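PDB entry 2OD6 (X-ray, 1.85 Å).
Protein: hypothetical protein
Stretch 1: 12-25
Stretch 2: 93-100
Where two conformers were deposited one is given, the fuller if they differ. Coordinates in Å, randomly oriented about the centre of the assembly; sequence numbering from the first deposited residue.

Stretch 1, residues 12-25: TADFINDVDMELFI
Stretch 2 (93-100) LVTTAKFT

The strand running through Thr12 (-106/127), Ala13 (-116/122) and Asp14 runs antiparallel to strand 98-100 (164° between their directions, axes 4.8 Å apart at closest approach); the chain then passes through Ile16 and Asn17 into the helix from Asp18, which continues beyond Ile25 and turns Asp20 (chi1 m) and Phe24 (chi1 t, chi2 82°) toward stretch 2. Asn17 (chi1 p) caps this helix through a very short bond from Asp20 N to Asn17 OD1, 2.4 Å.

Stretch 2 enters at the end of a helix. Leu93, modelled only to CB, points toward stretch 1; its CA is 7.4 Å from Phe24 CA. Val94 (-65/8, chi1 m) leaves helical geometry and sets CG1 4.3 Å from CE1 of Phe24, at the edge of that ring. Thr96 (-106/-23, chi1 t) points toward stretch 1: its CG2 lies 3.3 Å from Asp20 OD2, and its OG1 3.6 Å from Ile16 CD1. Water 2 donates to both Thr96 O (2.7 Å) and Asp14 O (2.8 Å), bridging the backbones just before the strand pairing begins.

Ala97 turns extended (-62/155). Its CB packs 3.5 Å from Phe15 CE2 (Phe15 chi1 m, chi2 88°), while its CA approaches Asp14 O at 3.2 Å in a CA-H...O contact.

Lys98 (-119/131) and Asp14 (-117/143) form a hydrogen-bonded pair: Lys98 N to Asp14 O and Asp14 N to Lys98 O are both 2.9 Å. The lysine side chain, m then t throughout, leads away.

Phe99 (-125/141, chi1 m, chi2 87°) faces Ala13 in a non-hydrogen-bonded pair, CA atoms 4.5 Å apart. Strand alternation puts both on one face, where Phe99 CE2 meets Ala13 CB at 3.8 Å, and Phe99 CZ meets Phe24 CE1 at 3.9 Å; the two phenyl rings are oblique, with centroids 5.8 Å apart and planes at 54°.

Thr100 (-140/134, chi1 p) restores bonding with Thr12 (chi1 m): Thr12 N to Thr100 O, 2.7 Å, and Thr100 N to Thr12 O, 2.8 Å. Their side chains share the other face with Asp14 and Lys98.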

ATOM      1  N   THR A  12      -3.006  -2.558   7.806  1.00  7.19           N
ATOM      2  CA  THR A  12      -2.838  -1.379   8.629  1.00  8.24           C
ATOM      3  C   THR A  12      -2.953  -1.844  10.054  1.00  6.61           C
ATOM      4  O   THR A  12      -3.915  -2.549  10.437  1.00  3.01           O
ATOM      5  CB  THR A  12      -3.861  -0.226   8.308  1.00  7.42           C
ATOM      6  OG1 THR A  12      -3.672   0.185   6.944  1.00  5.18           O
ATOM      7  CG2 THR A  12      -3.655   0.975   9.256  1.00  3.16           C
ATOM      8  N   ALA A  13      -1.934  -1.485  10.817  1.00  4.79           N
ATOM      9  CA  ALA A  13      -1.817  -1.821  12.210  1.00  5.46           C
ATOM     10  C   ALA A  13      -1.840  -0.560  13.093  1.00  2.00           C
ATOM     11  O   ALA A  13      -0.970   0.295  12.968  1.00  5.93           O
ATOM     12  CB  ALA A  13      -0.534  -2.572  12.361  1.00  2.00           C
ATOM     13  N   ASP A  14      -2.788  -0.458  14.025  1.00  2.00           N
ATOM     14  CA  ASP A  14      -2.901   0.696  14.887  1.00  7.68           C
ATOM     15  C   ASP A  14      -2.681   0.314  16.307  1.00  8.65           C
ATOM     16  O   ASP A  14      -3.193  -0.705  16.714  1.00  9.71           O
ATOM     17  CB  ASP A  14      -4.326   1.221  14.902  1.00  3.18           C
ATOM     18  CG  ASP A  14      -4.512   2.371  14.002  1.00 17.78           C
ATOM     19  OD1 ASP A  14      -4.467   2.127  12.784  1.00 22.00           O
ATOM     20  OD2 ASP A  14      -4.686   3.497  14.522  1.00 27.58           O
ATOM     21  N   PHE A  15      -2.025   1.196  17.061  1.00  9.18           N
ATOM     22  CA  PHE A  15      -1.584   0.918  18.401  1.00  4.22           C
ATOM     23  C   PHE A  15      -2.031   2.050  19.230  1.00  5.28           C
ATOM     24  O   PHE A  15      -2.354   3.135  18.737  1.00  4.55           O
ATOM     25  CB  PHE A  15      -0.071   0.796  18.476  1.00  7.75           C
ATOM     26  CG  PHE A  15       0.478  -0.201  17.534  1.00  2.00           C
ATOM     27  CD1 PHE A  15       0.800   0.171  16.291  1.00 12.96           C
ATOM     28  CD2 PHE A  15       0.579  -1.548  17.867  1.00  2.71           C
ATOM     29  CE1 PHE A  15       1.272  -0.725  15.408  1.00  4.01           C
ATOM     30  CE2 PHE A  15       1.073  -2.474  16.945  1.00  2.00           C
ATOM     31  CZ  PHE A  15       1.385  -2.052  15.730  1.00  8.62           C
ATOM     32  N   ILE A  16      -2.109   1.756  20.512  1.00  6.21           N
ATOM     33  CA  ILE A  16      -2.521   2.696  21.488  1.00  6.43           C
ATOM     34  C   ILE A  16      -1.550   3.829  21.839  1.00  5.54           C
ATOM     35  O   ILE A  16      -1.959   4.790  22.522  1.00  6.25           O
ATOM     36  CB  ILE A  16      -2.680   1.922  22.789  1.00  4.43           C
ATOM     37  CG1 ILE A  16      -4.003   1.218  22.824  1.00 17.01           C
ATOM     38  CG2 ILE A  16      -2.486   2.816  23.941  1.00 11.83           C
ATOM     39  CD1 ILE A  16      -4.268   0.796  24.220  1.00  2.00           C
ATOM     40  N   ASN A  17      -0.272   3.626  21.567  1.00  6.68           N
ATOM     41  CA  ASN A  17       0.793   4.510  22.001  1.00  2.93           C
ATOM     42  C   ASN A  17       2.015   4.081  21.252  1.00  5.84           C
ATOM     43  O   ASN A  17       2.051   2.973  20.741  1.00  5.48           O
ATOM     44  CB  ASN A  17       1.047   4.366  23.508  1.00 11.68           C
ATOM     45  CG  ASN A  17       1.436   2.944  23.921  1.00 15.66           C
ATOM     46  OD1 ASN A  17       2.281   2.274  23.313  1.00  2.00           O
ATOM     47  ND2 ASN A  17       0.833   2.490  24.956  1.00  2.00           N
ATOM     48  N   ASP A  18       3.025   4.941  21.331  1.00  2.00           N
ATOM     49  CA  ASP A  18       4.327   4.796  20.728  1.00  9.30           C
ATOM     50  C   ASP A  18       5.081   3.551  21.186  1.00  6.16           C
ATOM     51  O   ASP A  18       5.665   2.890  20.362  1.00  6.87           O
ATOM     52  CB  ASP A  18       5.119   6.055  21.077  1.00  9.24           C
ATOM     53  CG  ASP A  18       6.392   6.156  20.302  1.00 22.90           C
ATOM     54  OD1 ASP A  18       6.305   6.291  19.055  1.00 25.95           O
ATOM     55  OD2 ASP A  18       7.470   6.089  20.947  1.00 30.01           O
ATOM     56  N   VAL A  19       5.060   3.258  22.479  1.00  6.06           N
ATOM     57  CA  VAL A  19       5.673   2.069  23.091  1.00  4.91           C
ATOM     58  C   VAL A  19       5.150   0.822  22.390  1.00  2.55           C
ATOM     59  O   VAL A  19       5.931   0.011  21.859  1.00  2.13           O
ATOM     60  CB  VAL A  19       5.366   2.004  24.643  1.00  4.95           C
ATOM     61  CG1 VAL A  19       5.694   0.638  25.234  1.00  5.91           C
ATOM     62  CG2 VAL A  19       6.167   3.057  25.378  1.00  8.73           C
ATOM     63  N   ASP A  20       3.827   0.687  22.302  1.00  2.00           N
ATOM     64  CA  ASP A  20       3.251  -0.540  21.750  1.00  2.00           C
ATOM     65  C   ASP A  20       3.663  -0.664  20.319  1.00  2.00           C
ATOM     66  O   ASP A  20       4.068  -1.749  19.863  1.00  6.81           O
ATOM     67  CB  ASP A  20       1.763  -0.523  21.760  1.00  2.00           C
ATOM     68  CG  ASP A  20       1.261  -0.792  23.092  1.00  2.00           C
ATOM     69  OD1 ASP A  20       2.174  -1.035  23.910  1.00  2.00           O
ATOM     70  OD2 ASP A  20       0.040  -0.784  23.276  1.00  8.01           O
HETATM   71  N   MSE A  21       3.533   0.439  19.591  0.50  2.00           N
HETATM   72  CA  MSE A  21       3.979   0.467  18.161  0.50  2.00           C
HETATM   73  C   MSE A  21       5.415   0.047  17.949  0.50  5.52           C
HETATM   74  O   MSE A  21       5.735  -0.691  16.972  0.50  2.00           O
HETATM   75  CB  MSE A  21       3.813   1.896  17.622  0.50  2.00           C
HETATM   76  CG  MSE A  21       3.844   2.062  16.163  0.50 11.43           C
HETATM   77 SE   MSE A  21       4.100   3.943  15.745  0.37 16.23          SE
HETATM   78  CE  MSE A  21       4.977   3.463  14.126  0.50  2.00           C
ATOM     79  N   GLU A  22       6.332   0.601  18.731  0.50  6.67           N
ATOM     80  CA  GLU A  22       7.747   0.265  18.478  0.50  7.37           C
ATOM     81  C   GLU A  22       8.041  -1.169  18.966  0.50  5.60           C
ATOM     82  O   GLU A  22       8.887  -1.853  18.418  0.50  7.27           O
ATOM     83  CB  GLU A  22       8.692   1.256  19.168  0.50  9.29           C
ATOM     84  CG  GLU A  22       8.776   2.653  18.555  0.50 15.24           C
ATOM     85  CD  GLU A  22       9.109   2.659  17.091  0.50 18.61           C
ATOM     86  OE1 GLU A  22       9.955   1.853  16.647  0.50 29.61           O
ATOM     87  OE2 GLU A  22       8.523   3.492  16.362  0.50 28.77           O
ATOM     88  N   LEU A  23       7.346  -1.621  20.017  1.00  4.55           N
ATOM     89  CA  LEU A  23       7.489  -3.047  20.422  1.00  2.81           C
ATOM     90  C   LEU A  23       7.114  -3.992  19.287  1.00  5.32           C
ATOM     91  O   LEU A  23       7.789  -5.007  19.036  1.00  7.87           O
ATOM     92  CB  LEU A  23       6.658  -3.329  21.683  1.00  2.92           C
ATOM     93  CG  LEU A  23       7.127  -2.941  23.086  1.00  6.01           C
ATOM     94  CD1 LEU A  23       5.973  -2.823  24.129  1.00  4.02           C
ATOM     95  CD2 LEU A  23       8.208  -3.911  23.618  1.00  9.18           C
ATOM     96  N   PHE A  24       6.108  -3.591  18.508  1.00  4.25           N
ATOM     97  CA  PHE A  24       5.704  -4.322  17.324  1.00  3.16           C
ATOM     98  C   PHE A  24       6.707  -4.241  16.232  1.00  5.65           C
ATOM     99  O   PHE A  24       7.044  -5.292  15.655  1.00  5.41           O
ATOM    100  CB  PHE A  24       4.348  -3.790  16.820  1.00  7.70           C
ATOM    101  CG  PHE A  24       3.789  -4.570  15.706  1.00  8.42           C
ATOM    102  CD1 PHE A  24       3.092  -5.748  15.951  1.00  4.66           C
ATOM    103  CD2 PHE A  24       3.963  -4.132  14.378  1.00  3.35           C
ATOM    104  CE1 PHE A  24       2.591  -6.494  14.889  1.00 11.89           C
ATOM    105  CE2 PHE A  24       3.459  -4.856  13.332  1.00 11.50           C
ATOM    106  CZ  PHE A  24       2.808  -6.053  13.573  1.00  4.49           C
ATOM    107  N   ILE A  25       7.163  -3.034  15.893  1.00  2.96           N
ATOM    108  CA  ILE A  25       8.212  -2.910  14.800  1.00  2.24           C
ATOM    109  C   ILE A  25       9.434  -3.773  15.116  1.00  2.46           C
ATOM    110  O   ILE A  25      10.020  -4.410  14.217  1.00  7.70           O
ATOM    111  CB  ILE A  25       8.661  -1.422  14.568  1.00  5.47           C
ATOM    112  CG1 ILE A  25       7.659  -0.652  13.705  1.00  9.59           C
ATOM    113  CG2 ILE A  25       9.939  -1.286  13.906  1.00  8.19           C
ATOM    114  CD1 ILE A  25       6.889   0.334  14.453  1.00  7.71           C
ATOM    115  N   LEU A  93       1.018 -10.618  21.411  1.00 31.74           N
ATOM    116  CA  LEU A  93       1.601  -9.353  20.912  1.00 34.33           C
ATOM    117  C   LEU A  93       0.549  -8.500  20.199  1.00 34.97           C
ATOM    118  O   LEU A  93       0.256  -7.365  20.571  1.00 38.15           O
ATOM    119  CB  LEU A  93       2.773  -9.599  19.942  1.00 34.37           C
ATOM    120  N   VAL A  94      -0.047  -9.077  19.179  1.00 33.17           N
ATOM    121  CA  VAL A  94      -1.055  -8.389  18.404  1.00 30.47           C
ATOM    122  C   VAL A  94      -2.346  -8.063  19.194  1.00 27.72           C
ATOM    123  O   VAL A  94      -3.302  -7.591  18.609  1.00 28.84           O
ATOM    124  CB  VAL A  94      -1.383  -9.241  17.157  1.00 30.41           C
ATOM    125  CG1 VAL A  94      -0.079  -9.535  16.370  1.00 31.53           C
ATOM    126  CG2 VAL A  94      -2.111 -10.529  17.551  1.00 31.33           C
ATOM    127  N   THR A  95      -2.366  -8.284  20.509  1.00 25.55           N
ATOM    128  CA  THR A  95      -3.613  -8.266  21.280  1.00 22.83           C
ATOM    129  C   THR A  95      -4.126  -6.873  21.608  1.00 24.78           C
ATOM    130  O   THR A  95      -5.309  -6.700  21.885  1.00 25.80           O
ATOM    131  CB  THR A  95      -3.521  -9.071  22.609  1.00 23.22           C
ATOM    132  OG1 THR A  95      -4.709  -9.856  22.759  1.00 13.02           O
ATOM    133  CG2 THR A  95      -3.343  -8.144  23.859  1.00 15.89           C
ATOM    134  N   THR A  96      -3.252  -5.884  21.601  1.00 25.76           N
ATOM    135  CA  THR A  96      -3.705  -4.519  21.851  1.00 27.57           C
ATOM    136  C   THR A  96      -3.722  -3.674  20.535  1.00 24.81           C
ATOM    137  O   THR A  96      -4.470  -2.676  20.454  1.00 28.06           O
ATOM    138  CB  THR A  96      -2.881  -3.869  23.004  1.00 27.67           C
ATOM    139  OG1 THR A  96      -3.506  -2.648  23.434  1.00 29.54           O
ATOM    140  CG2 THR A  96      -1.410  -3.629  22.543  1.00 28.03           C
ATOM    141  N   ALA A  97      -2.930  -4.076  19.531  1.00 17.55           N
ATOM    142  CA  ALA A  97      -3.102  -3.592  18.160  1.00 15.29           C
ATOM    143  C   ALA A  97      -4.455  -3.935  17.505  1.00 12.13           C
ATOM    144  O   ALA A  97      -5.087  -4.908  17.865  1.00  4.86           O
ATOM    145  CB  ALA A  97      -2.010  -4.117  17.294  1.00 11.49           C
ATOM    146  N   LYS A  98      -4.868  -3.124  16.528  1.00 11.97           N
ATOM    147  CA  LYS A  98      -6.067  -3.353  15.704  1.00  9.42           C
ATOM    148  C   LYS A  98      -5.529  -3.474  14.324  1.00  6.17           C
ATOM    149  O   LYS A  98      -4.714  -2.642  13.942  1.00  8.76           O
ATOM    150  CB  LYS A  98      -7.013  -2.155  15.737  1.00 11.79           C
ATOM    151  CG  LYS A  98      -7.538  -1.832  17.095  1.00 12.93           C
ATOM    152  CD  LYS A  98      -8.740  -0.858  17.051  1.00 18.85           C
ATOM    153  CE  LYS A  98      -9.453  -0.820  18.377  1.00 16.74           C
ATOM    154  NZ  LYS A  98     -10.331   0.394  18.549  1.00 27.28           N
ATOM    155  N   PHE A  99      -5.914  -4.505  13.560  1.00  2.00           N
ATOM    156  CA  PHE A  99      -5.246  -4.707  12.200  1.00  5.14           C
ATOM    157  C   PHE A  99      -6.374  -4.737  11.220  1.00 10.47           C
ATOM    158  O   PHE A  99      -7.396  -5.315  11.529  1.00  8.36           O
ATOM    159  CB  PHE A  99      -4.587  -6.063  12.091  1.00  3.50           C
ATOM    160  CG  PHE A  99      -3.449  -6.245  13.006  1.00  8.59           C
ATOM    161  CD1 PHE A  99      -3.656  -6.688  14.295  1.00 12.40           C
ATOM    162  CD2 PHE A  99      -2.166  -5.973  12.593  1.00  8.39           C
ATOM    163  CE1 PHE A  99      -2.588  -6.837  15.171  1.00 18.73           C
ATOM    164  CE2 PHE A  99      -1.089  -6.121  13.450  1.00 18.16           C
ATOM    165  CZ  PHE A  99      -1.295  -6.565  14.742  1.00 15.29           C
ATOM    166  N   THR A 100      -6.202  -4.143  10.047  0.50 10.54           N
ATOM    167  CA  THR A 100      -7.198  -4.269   8.980  0.50 12.11           C
ATOM    168  C   THR A 100      -6.428  -4.430   7.683  0.50  9.06           C
ATOM    169  O   THR A 100      -5.447  -3.728   7.460  0.50 11.64           O
ATOM    170  CB  THR A 100      -8.191  -3.050   8.919  0.50 11.40           C
ATOM    171  OG1 THR A 100      -7.459  -1.815   8.868  0.50 18.10           O
ATOM    172  CG2 THR A 100      -9.139  -3.042  10.128  0.50 17.34           C
TER
HETATM  173  O   HOH W   1      -6.089  -0.892  11.570  1.00 12.92           O
HETATM  174  O   HOH W   2      -4.772  -0.363  19.020  1.00 33.14           O
HETATM  175  O   HOH W   3      -0.780  -1.728  25.426  1.00 37.36           O